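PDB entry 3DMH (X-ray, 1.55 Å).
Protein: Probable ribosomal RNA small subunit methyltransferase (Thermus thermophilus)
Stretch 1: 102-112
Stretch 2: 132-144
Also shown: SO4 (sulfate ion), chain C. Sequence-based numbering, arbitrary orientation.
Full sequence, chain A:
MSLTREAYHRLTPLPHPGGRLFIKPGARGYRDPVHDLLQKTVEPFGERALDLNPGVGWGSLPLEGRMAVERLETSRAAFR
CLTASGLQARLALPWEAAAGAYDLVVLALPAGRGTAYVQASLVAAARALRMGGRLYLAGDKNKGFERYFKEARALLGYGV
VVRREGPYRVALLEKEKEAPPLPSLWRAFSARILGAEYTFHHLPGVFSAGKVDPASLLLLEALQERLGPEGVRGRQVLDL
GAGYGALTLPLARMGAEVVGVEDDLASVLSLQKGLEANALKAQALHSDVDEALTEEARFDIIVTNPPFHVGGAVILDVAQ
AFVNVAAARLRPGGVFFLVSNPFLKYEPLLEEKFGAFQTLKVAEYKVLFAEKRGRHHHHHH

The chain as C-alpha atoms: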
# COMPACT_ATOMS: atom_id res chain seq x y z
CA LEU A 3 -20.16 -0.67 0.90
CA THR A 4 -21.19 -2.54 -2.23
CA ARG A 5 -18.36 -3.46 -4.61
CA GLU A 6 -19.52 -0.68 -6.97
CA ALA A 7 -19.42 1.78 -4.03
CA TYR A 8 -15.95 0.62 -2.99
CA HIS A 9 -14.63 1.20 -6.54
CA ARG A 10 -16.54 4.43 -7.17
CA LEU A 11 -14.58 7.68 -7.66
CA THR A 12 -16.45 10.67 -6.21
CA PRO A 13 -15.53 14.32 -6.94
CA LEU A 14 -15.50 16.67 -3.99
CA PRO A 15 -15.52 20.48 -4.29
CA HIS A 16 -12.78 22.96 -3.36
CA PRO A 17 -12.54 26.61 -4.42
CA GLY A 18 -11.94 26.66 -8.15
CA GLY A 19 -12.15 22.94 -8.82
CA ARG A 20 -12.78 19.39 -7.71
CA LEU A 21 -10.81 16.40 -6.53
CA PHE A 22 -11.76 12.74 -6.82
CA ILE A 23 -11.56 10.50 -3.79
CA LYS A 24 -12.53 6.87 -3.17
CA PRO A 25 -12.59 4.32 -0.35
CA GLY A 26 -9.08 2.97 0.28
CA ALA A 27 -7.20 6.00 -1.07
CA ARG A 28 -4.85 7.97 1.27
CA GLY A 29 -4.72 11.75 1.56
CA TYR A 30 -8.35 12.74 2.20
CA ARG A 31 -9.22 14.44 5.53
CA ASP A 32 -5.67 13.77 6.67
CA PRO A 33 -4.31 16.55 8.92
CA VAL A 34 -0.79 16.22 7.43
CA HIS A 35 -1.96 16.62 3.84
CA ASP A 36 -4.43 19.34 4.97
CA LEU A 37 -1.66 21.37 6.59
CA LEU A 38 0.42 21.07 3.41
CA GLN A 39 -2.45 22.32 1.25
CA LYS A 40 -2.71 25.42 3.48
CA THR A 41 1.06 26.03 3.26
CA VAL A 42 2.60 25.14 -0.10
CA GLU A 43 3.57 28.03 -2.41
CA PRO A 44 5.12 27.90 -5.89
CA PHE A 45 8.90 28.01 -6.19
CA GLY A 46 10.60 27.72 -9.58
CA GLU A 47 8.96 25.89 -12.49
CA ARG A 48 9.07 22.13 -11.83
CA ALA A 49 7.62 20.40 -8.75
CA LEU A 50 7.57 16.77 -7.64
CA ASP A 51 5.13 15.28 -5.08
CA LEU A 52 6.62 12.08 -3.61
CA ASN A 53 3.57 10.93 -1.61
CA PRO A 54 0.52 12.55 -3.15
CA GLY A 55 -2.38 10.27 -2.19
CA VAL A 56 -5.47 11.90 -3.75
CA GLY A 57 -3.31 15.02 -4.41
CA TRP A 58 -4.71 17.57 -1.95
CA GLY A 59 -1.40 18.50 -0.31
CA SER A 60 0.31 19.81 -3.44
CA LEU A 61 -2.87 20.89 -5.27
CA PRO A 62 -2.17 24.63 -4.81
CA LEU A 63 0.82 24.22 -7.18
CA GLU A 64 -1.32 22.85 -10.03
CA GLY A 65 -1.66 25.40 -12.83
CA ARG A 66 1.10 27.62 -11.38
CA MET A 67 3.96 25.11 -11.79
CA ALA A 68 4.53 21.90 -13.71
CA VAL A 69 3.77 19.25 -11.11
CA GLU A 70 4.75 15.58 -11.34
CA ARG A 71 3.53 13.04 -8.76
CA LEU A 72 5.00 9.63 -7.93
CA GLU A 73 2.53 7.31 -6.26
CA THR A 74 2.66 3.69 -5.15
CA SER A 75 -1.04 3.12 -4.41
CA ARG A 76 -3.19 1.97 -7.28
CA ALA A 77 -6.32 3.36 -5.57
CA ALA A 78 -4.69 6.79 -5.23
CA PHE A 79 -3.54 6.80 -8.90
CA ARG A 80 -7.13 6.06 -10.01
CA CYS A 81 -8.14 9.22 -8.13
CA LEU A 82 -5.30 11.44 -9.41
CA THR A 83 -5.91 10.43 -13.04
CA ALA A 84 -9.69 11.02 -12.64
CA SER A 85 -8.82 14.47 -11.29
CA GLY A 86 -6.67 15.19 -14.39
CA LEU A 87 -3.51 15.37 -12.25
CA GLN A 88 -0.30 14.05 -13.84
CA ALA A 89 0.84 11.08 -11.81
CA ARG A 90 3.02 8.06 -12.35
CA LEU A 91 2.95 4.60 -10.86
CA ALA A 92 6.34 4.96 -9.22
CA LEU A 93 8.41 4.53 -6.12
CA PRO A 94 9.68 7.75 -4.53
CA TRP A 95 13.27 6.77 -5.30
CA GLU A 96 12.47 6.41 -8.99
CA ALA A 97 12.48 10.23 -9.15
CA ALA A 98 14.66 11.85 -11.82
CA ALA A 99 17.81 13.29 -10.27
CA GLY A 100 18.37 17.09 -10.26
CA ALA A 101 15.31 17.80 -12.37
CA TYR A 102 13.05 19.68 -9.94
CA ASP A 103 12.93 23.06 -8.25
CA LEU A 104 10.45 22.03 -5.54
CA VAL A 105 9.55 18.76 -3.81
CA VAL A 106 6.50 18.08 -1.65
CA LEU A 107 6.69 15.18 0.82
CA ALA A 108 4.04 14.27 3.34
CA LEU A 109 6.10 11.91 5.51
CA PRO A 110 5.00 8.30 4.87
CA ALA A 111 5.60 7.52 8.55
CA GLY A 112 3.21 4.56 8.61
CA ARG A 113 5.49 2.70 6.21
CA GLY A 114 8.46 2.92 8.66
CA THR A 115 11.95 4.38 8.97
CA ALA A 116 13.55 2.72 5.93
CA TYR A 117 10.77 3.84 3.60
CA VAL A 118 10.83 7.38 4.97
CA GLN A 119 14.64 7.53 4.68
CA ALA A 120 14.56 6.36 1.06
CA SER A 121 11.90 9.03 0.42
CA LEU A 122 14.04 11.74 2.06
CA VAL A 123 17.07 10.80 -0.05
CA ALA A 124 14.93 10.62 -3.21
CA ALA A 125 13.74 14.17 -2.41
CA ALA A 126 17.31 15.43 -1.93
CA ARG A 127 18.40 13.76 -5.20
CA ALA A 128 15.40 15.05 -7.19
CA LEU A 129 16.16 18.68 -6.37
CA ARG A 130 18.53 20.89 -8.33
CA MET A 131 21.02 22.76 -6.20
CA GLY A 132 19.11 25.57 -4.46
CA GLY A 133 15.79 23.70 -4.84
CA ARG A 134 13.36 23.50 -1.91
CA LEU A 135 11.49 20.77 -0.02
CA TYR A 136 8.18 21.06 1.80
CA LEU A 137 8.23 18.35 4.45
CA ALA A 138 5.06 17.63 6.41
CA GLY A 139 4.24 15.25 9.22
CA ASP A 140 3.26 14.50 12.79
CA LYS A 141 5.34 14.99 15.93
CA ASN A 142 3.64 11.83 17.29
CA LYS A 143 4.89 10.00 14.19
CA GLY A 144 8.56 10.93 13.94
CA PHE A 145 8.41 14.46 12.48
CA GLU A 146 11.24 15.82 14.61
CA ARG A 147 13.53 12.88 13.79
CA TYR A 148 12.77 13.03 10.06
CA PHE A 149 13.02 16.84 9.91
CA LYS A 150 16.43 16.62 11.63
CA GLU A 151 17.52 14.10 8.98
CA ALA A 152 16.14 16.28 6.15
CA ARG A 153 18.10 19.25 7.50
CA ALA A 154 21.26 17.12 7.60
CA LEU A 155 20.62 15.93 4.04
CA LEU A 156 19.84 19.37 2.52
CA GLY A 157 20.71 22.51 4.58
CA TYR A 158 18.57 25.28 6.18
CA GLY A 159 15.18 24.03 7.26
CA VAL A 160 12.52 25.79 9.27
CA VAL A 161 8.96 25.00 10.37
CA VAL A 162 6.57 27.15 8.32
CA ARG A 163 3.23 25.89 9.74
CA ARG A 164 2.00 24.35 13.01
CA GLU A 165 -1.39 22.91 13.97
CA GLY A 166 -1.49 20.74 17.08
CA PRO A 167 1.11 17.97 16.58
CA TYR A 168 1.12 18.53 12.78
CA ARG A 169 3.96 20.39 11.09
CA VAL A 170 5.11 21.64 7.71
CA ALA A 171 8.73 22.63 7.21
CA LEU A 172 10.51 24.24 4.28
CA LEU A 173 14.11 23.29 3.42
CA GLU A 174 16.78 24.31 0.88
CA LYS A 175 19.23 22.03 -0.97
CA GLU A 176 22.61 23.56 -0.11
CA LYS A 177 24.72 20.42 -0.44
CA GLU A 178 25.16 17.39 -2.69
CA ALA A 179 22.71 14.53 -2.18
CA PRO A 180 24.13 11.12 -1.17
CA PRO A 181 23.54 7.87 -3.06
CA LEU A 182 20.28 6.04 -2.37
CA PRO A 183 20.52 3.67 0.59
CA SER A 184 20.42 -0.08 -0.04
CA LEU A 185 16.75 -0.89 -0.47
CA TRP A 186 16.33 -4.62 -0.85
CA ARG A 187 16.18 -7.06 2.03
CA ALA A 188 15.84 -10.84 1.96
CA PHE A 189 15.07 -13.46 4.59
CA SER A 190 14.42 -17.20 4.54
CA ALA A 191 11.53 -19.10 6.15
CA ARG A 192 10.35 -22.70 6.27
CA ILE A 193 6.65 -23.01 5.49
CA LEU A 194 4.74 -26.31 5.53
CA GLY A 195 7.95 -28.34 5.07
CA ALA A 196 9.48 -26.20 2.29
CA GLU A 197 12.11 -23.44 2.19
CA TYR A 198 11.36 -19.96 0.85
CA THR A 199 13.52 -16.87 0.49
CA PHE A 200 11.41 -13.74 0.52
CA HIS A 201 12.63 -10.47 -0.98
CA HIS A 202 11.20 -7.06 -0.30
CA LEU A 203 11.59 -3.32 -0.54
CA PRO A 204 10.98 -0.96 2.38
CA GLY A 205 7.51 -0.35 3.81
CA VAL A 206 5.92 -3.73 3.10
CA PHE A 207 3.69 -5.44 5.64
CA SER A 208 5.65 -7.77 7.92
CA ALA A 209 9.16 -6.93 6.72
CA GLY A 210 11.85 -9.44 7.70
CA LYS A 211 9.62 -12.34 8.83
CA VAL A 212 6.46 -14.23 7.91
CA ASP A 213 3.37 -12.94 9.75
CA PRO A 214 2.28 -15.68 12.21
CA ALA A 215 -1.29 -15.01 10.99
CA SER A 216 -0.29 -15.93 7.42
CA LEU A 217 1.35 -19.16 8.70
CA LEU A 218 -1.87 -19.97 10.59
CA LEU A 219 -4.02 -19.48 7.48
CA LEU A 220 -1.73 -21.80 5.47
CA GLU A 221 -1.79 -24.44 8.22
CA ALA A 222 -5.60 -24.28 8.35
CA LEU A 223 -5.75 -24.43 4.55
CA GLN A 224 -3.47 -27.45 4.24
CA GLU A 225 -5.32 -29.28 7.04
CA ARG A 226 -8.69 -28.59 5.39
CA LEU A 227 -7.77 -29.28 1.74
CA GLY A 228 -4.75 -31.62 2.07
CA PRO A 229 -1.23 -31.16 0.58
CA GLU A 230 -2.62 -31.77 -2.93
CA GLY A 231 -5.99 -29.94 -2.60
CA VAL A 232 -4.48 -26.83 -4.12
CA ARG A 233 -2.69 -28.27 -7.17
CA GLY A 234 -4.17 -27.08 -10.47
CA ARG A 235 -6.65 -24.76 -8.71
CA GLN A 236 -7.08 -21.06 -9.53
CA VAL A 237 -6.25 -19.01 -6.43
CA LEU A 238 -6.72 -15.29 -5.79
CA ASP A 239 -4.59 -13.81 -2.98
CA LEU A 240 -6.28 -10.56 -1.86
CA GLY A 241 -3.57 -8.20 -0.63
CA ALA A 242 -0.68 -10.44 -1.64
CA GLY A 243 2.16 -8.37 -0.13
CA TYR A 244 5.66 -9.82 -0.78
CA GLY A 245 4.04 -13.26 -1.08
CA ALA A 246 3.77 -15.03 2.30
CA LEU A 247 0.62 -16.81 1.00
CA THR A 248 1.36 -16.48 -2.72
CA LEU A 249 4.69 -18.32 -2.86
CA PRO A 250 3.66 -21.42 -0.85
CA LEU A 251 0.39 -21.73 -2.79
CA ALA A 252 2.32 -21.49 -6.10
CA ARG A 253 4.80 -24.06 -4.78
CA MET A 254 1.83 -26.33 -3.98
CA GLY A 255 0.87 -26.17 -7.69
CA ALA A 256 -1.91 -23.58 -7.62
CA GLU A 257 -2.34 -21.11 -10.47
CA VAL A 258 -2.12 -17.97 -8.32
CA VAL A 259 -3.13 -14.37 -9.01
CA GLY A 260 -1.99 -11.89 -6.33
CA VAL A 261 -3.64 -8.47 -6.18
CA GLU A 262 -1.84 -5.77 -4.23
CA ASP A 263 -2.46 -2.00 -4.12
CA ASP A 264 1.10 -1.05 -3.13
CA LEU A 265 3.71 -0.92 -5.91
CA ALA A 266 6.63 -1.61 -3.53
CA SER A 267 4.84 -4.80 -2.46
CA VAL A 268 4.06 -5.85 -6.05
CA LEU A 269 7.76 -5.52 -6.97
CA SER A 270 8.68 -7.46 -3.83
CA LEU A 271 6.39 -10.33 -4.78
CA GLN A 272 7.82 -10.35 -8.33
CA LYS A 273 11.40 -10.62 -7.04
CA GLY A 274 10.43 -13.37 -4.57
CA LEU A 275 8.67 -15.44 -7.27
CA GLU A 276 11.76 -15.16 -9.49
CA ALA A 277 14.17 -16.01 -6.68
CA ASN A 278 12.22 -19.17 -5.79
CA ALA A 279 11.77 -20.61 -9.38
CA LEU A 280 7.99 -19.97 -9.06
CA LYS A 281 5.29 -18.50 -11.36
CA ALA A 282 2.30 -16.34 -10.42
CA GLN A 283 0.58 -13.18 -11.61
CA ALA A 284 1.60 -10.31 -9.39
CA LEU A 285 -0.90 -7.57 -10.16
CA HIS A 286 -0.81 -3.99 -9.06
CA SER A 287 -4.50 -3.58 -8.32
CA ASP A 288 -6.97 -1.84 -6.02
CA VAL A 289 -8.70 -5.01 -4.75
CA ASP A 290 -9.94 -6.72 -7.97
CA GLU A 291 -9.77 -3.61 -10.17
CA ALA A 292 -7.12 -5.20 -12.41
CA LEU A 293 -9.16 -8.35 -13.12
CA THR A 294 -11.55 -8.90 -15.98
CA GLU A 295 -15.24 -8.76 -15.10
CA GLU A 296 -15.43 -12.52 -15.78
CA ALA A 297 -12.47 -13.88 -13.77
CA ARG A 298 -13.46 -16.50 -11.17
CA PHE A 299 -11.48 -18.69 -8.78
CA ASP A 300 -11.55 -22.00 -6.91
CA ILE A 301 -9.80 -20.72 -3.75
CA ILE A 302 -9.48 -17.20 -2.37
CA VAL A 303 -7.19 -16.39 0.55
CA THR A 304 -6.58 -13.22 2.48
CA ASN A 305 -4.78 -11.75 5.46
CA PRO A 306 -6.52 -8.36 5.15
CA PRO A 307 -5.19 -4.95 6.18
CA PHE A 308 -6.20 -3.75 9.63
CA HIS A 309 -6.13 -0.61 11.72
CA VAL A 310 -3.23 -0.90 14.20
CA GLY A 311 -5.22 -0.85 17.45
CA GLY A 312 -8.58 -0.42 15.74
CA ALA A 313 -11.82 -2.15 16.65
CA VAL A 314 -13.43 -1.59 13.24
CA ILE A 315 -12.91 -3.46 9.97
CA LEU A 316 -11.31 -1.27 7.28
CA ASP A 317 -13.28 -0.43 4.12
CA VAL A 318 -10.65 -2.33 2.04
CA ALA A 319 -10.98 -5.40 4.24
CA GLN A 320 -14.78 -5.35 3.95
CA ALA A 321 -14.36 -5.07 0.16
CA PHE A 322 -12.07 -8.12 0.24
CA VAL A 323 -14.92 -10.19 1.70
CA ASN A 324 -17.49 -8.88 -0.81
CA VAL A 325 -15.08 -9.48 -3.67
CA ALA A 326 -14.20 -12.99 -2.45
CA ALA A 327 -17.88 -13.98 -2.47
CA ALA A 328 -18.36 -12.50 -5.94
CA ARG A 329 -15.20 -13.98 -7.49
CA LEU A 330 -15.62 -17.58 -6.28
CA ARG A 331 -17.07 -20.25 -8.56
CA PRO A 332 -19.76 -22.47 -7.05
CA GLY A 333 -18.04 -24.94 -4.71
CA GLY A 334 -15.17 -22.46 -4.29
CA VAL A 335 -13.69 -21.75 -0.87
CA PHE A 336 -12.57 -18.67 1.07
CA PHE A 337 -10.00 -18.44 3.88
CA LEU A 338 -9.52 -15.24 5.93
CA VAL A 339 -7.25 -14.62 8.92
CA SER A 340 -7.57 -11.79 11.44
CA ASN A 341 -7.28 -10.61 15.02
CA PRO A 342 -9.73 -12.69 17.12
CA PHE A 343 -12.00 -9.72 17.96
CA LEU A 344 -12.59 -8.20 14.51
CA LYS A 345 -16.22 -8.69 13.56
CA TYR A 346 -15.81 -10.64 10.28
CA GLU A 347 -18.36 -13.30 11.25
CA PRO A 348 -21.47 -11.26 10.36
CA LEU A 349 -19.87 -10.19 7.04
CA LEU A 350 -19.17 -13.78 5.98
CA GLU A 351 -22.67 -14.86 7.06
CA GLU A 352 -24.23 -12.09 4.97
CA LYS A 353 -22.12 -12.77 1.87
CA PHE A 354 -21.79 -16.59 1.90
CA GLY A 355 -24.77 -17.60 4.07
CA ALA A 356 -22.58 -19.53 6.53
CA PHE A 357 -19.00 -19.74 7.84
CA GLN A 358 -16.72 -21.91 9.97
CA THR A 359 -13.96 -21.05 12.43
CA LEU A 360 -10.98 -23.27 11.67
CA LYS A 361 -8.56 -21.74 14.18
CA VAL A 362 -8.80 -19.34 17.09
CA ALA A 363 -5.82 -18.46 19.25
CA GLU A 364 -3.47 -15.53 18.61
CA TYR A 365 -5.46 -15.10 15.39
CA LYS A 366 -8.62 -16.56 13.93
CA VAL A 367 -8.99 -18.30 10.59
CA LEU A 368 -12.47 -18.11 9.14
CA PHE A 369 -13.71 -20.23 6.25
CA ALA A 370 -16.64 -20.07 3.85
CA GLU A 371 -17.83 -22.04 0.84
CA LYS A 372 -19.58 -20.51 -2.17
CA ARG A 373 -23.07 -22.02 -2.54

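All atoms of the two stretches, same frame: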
# COMPACT_ATOMS: atom_id res chain seq x y z
N TYR A 102 14.18 18.97 -10.57
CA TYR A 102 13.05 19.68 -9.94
C TYR A 102 13.50 20.85 -9.11
O TYR A 102 14.58 20.83 -8.52
CB TYR A 102 12.22 18.73 -9.06
CG TYR A 102 11.66 17.61 -9.89
CD1 TYR A 102 10.48 17.77 -10.60
CD2 TYR A 102 12.36 16.41 -10.03
CE1 TYR A 102 9.98 16.76 -11.40
CE2 TYR A 102 11.87 15.38 -10.82
CZ TYR A 102 10.68 15.57 -11.51
OH TYR A 102 10.17 14.57 -12.30
N ASP A 103 12.67 21.88 -9.08
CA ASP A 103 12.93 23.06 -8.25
C ASP A 103 12.28 22.95 -6.86
O ASP A 103 12.75 23.56 -5.89
CB ASP A 103 12.38 24.30 -8.95
CG ASP A 103 12.88 24.43 -10.37
OD1 ASP A 103 14.11 24.52 -10.56
OD2 ASP A 103 12.04 24.47 -11.29
N LEU A 104 11.22 22.15 -6.76
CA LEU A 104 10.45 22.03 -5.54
C LEU A 104 9.98 20.60 -5.36
O LEU A 104 9.51 20.00 -6.32
CB LEU A 104 9.23 22.95 -5.61
CG LEU A 104 8.36 23.09 -4.35
CD1 LEU A 104 9.11 23.76 -3.22
CD2 LEU A 104 7.09 23.89 -4.67
N VAL A 105 10.11 20.09 -4.14
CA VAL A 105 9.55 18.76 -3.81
C VAL A 105 8.57 18.91 -2.66
O VAL A 105 8.79 19.69 -1.74
CB VAL A 105 10.68 17.73 -3.48
CG1 VAL A 105 10.10 16.41 -2.97
CG2 VAL A 105 11.53 17.49 -4.70
N VAL A 106 7.47 18.15 -2.73
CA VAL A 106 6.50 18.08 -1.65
C VAL A 106 6.49 16.66 -1.10
O VAL A 106 6.35 15.70 -1.86
CB VAL A 106 5.09 18.48 -2.14
CG1 VAL A 106 4.08 18.31 -1.00
CG2 VAL A 106 5.11 19.97 -2.62
N LEU A 107 6.69 16.52 0.21
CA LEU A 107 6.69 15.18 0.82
C LEU A 107 5.94 15.20 2.15
O LEU A 107 6.44 15.72 3.17
CB LEU A 107 8.12 14.66 1.01
CG LEU A 107 8.30 13.34 1.77
CD1 LEU A 107 7.64 12.20 1.00
CD2 LEU A 107 9.77 13.07 1.93
N ALA A 108 4.71 14.69 2.12
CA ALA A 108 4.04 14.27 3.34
C ALA A 108 4.75 13.00 3.81
O ALA A 108 4.82 12.01 3.08
CB ALA A 108 2.55 13.99 3.07
N LEU A 109 5.34 13.04 5.00
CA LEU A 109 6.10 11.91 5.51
C LEU A 109 5.27 10.63 5.57
O LEU A 109 4.24 10.60 6.25
CB LEU A 109 6.63 12.21 6.90
CG LEU A 109 7.80 13.18 6.84
CD1 LEU A 109 7.97 13.91 8.20
CD2 LEU A 109 9.06 12.45 6.47
N PRO A 110 5.72 9.58 4.85
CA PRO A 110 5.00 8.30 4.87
C PRO A 110 5.36 7.49 6.12
O PRO A 110 5.86 6.36 6.01
CB PRO A 110 5.49 7.62 3.58
CG PRO A 110 6.90 8.13 3.40
CD PRO A 110 6.89 9.55 3.94
N ALA A 111 5.10 8.07 7.29
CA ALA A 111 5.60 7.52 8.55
C ALA A 111 5.07 6.12 8.83
O ALA A 111 5.75 5.29 9.45
CB ALA A 111 5.26 8.45 9.70
N GLY A 112 3.84 5.86 8.37
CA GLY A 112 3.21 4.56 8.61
C GLY A 112 3.90 3.40 7.92
O GLY A 112 3.74 2.24 8.34
N GLY A 132 19.91 24.38 -4.76
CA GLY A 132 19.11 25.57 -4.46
C GLY A 132 17.60 25.33 -4.49
O GLY A 132 16.82 26.24 -4.20
N GLY A 133 17.20 24.12 -4.87
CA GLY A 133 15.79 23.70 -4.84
C GLY A 133 15.27 23.62 -3.42
O GLY A 133 16.05 23.65 -2.48
N ARG A 134 13.95 23.51 -3.26
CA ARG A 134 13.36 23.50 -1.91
C ARG A 134 12.44 22.30 -1.67
O ARG A 134 11.88 21.74 -2.61
CB ARG A 134 12.58 24.79 -1.66
CG ARG A 134 13.51 26.01 -1.61
CD ARG A 134 12.71 27.28 -1.44
NE ARG A 134 13.60 28.43 -1.41
CZ ARG A 134 13.19 29.68 -1.21
NH1 ARG A 134 11.90 29.95 -1.04
NH2 ARG A 134 14.08 30.67 -1.19
N LEU A 135 12.31 21.92 -0.41
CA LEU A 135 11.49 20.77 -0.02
C LEU A 135 10.49 21.20 1.05
O LEU A 135 10.87 21.74 2.09
CB LEU A 135 12.37 19.64 0.54
CG LEU A 135 11.68 18.49 1.27
CD1 LEU A 135 10.75 17.68 0.35
CD2 LEU A 135 12.70 17.55 1.93
N TYR A 136 9.21 20.95 0.78
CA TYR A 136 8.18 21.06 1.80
C TYR A 136 8.03 19.69 2.42
O TYR A 136 7.76 18.72 1.71
CB TYR A 136 6.82 21.45 1.20
CG TYR A 136 6.64 22.91 0.97
CD1 TYR A 136 6.37 23.79 2.02
CD2 TYR A 136 6.74 23.44 -0.31
CE1 TYR A 136 6.20 25.16 1.80
CE2 TYR A 136 6.59 24.80 -0.55
CZ TYR A 136 6.32 25.66 0.51
OH TYR A 136 6.15 27.00 0.25
N LEU A 137 8.26 19.61 3.73
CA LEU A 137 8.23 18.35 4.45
C LEU A 137 7.14 18.43 5.51
O LEU A 137 7.19 19.30 6.38
CB LEU A 137 9.60 18.08 5.11
CG LEU A 137 9.76 16.71 5.74
CD1 LEU A 137 9.90 15.63 4.68
CD2 LEU A 137 10.96 16.74 6.69
N ALA A 138 6.15 17.54 5.45
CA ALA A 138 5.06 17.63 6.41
C ALA A 138 4.91 16.34 7.20
O ALA A 138 5.18 15.25 6.70
CB ALA A 138 3.73 17.97 5.71
N GLY A 139 4.47 16.46 8.45
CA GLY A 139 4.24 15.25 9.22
C GLY A 139 3.66 15.52 10.59
O GLY A 139 3.01 16.55 10.81
N ASP A 140 3.94 14.60 11.50
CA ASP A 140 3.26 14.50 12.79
C ASP A 140 4.32 14.28 13.86
O ASP A 140 5.12 13.36 13.78
CB ASP A 140 2.31 13.29 12.70
CG ASP A 140 1.42 13.11 13.93
OD1 ASP A 140 1.67 13.70 15.00
OD2 ASP A 140 0.45 12.33 13.80
N LYS A 141 4.36 15.16 14.87
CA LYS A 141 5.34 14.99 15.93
C LYS A 141 5.14 13.68 16.71
O LYS A 141 6.10 13.17 17.29
CB LYS A 141 5.33 16.19 16.87
CG LYS A 141 6.12 17.38 16.34
CD LYS A 141 5.86 18.62 17.19
CE LYS A 141 6.49 18.52 18.57
NZ LYS A 141 7.95 18.80 18.55
N ASN A 142 3.92 13.15 16.70
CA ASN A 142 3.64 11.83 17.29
C ASN A 142 4.06 10.68 16.38
O ASN A 142 3.99 9.51 16.78
CB ASN A 142 2.15 11.67 17.60
CG ASN A 142 1.62 12.75 18.53
OD1 ASN A 142 0.57 13.34 18.26
ND2 ASN A 142 2.34 13.00 19.62
N LYS A 143 4.46 11.01 15.16
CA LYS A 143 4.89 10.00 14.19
C LYS A 143 6.21 10.39 13.53
O LYS A 143 6.34 10.38 12.30
CB LYS A 143 3.79 9.73 13.15
CG LYS A 143 2.49 9.26 13.77
CD LYS A 143 1.45 9.00 12.71
CE LYS A 143 0.10 8.71 13.31
NZ LYS A 143 -0.89 8.50 12.22
N GLY A 144 7.18 10.75 14.37
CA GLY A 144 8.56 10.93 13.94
C GLY A 144 8.96 12.22 13.25
O GLY A 144 10.10 12.33 12.79
S SO4 C . 1.62 6.54 5.30
O1 SO4 C . 1.66 7.49 4.18
O2 SO4 C . 2.54 5.43 5.10
O3 SO4 C . 2.04 7.25 6.53
O4 SO4 C . 0.25 6.07 5.44

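Six backbone hydrogen bonds join the two stretches. They form a ladder between two parallel strands, whose directions differ by 13°. Arg134 N donates to Asp103 O (2.9 Å), and Arg134 O accepts from Val105 N (2.9 Å). Tyr136 N donates to Val105 O (2.8 Å), and Tyr136 O accepts from Leu107 N (2.9 Å). Ala138 N donates to Leu107 O (2.9 Å), and Ala138 O accepts from Leu109 N (2.8 Å). Each of Arg134, Tyr136 and Ala138 thus bonds to two residues of the other stretch, one before and one after its register partner. This is the usual parallel pattern. CA-H...O contacts add to it, such as Leu104 CA to Arg134 O at 3.3 Å.

Paired residues place their side chains on the same face. Val105, Leu107, Leu135 and Leu137 share one face, where the contacts are apolar. Val105 CG1 lies 3.6 Å from Leu135 CD1, and Leu107 CD2 lies 3.8 Å from Leu137 CD1. Leu109, just past its strand, extends this cluster: its CD2 is 3.7 Å from Leu137 CD1.

The other face carries Leu104, Val106, Ala108, Arg134, Tyr136 and Ala138. Leu104 CD1 approaches Tyr136 CD2 at 3.8 Å. The end of the Arg134 side chain leads away from stretch 1. The Tyr136 hydroxyl is hydrogen-bonded elsewhere in the structure.

Gly139 leaves room for Leu109. A CB on Gly139 would sit 2.7 Å from Leu109 CD1, a clash.

Beyond the strands, contact is sparse. Ala111 CB meets Lys143 O at 3.4 Å. Stretch 2 turns after Asp140, whose OD1 accepts from Asn142 N (2.9 Å) and whose O accepts from Lys143 N (2.8 Å). Gly112 N donates to O3 of a sulfate ion (2.9 Å), probably from the crystallisation liquor.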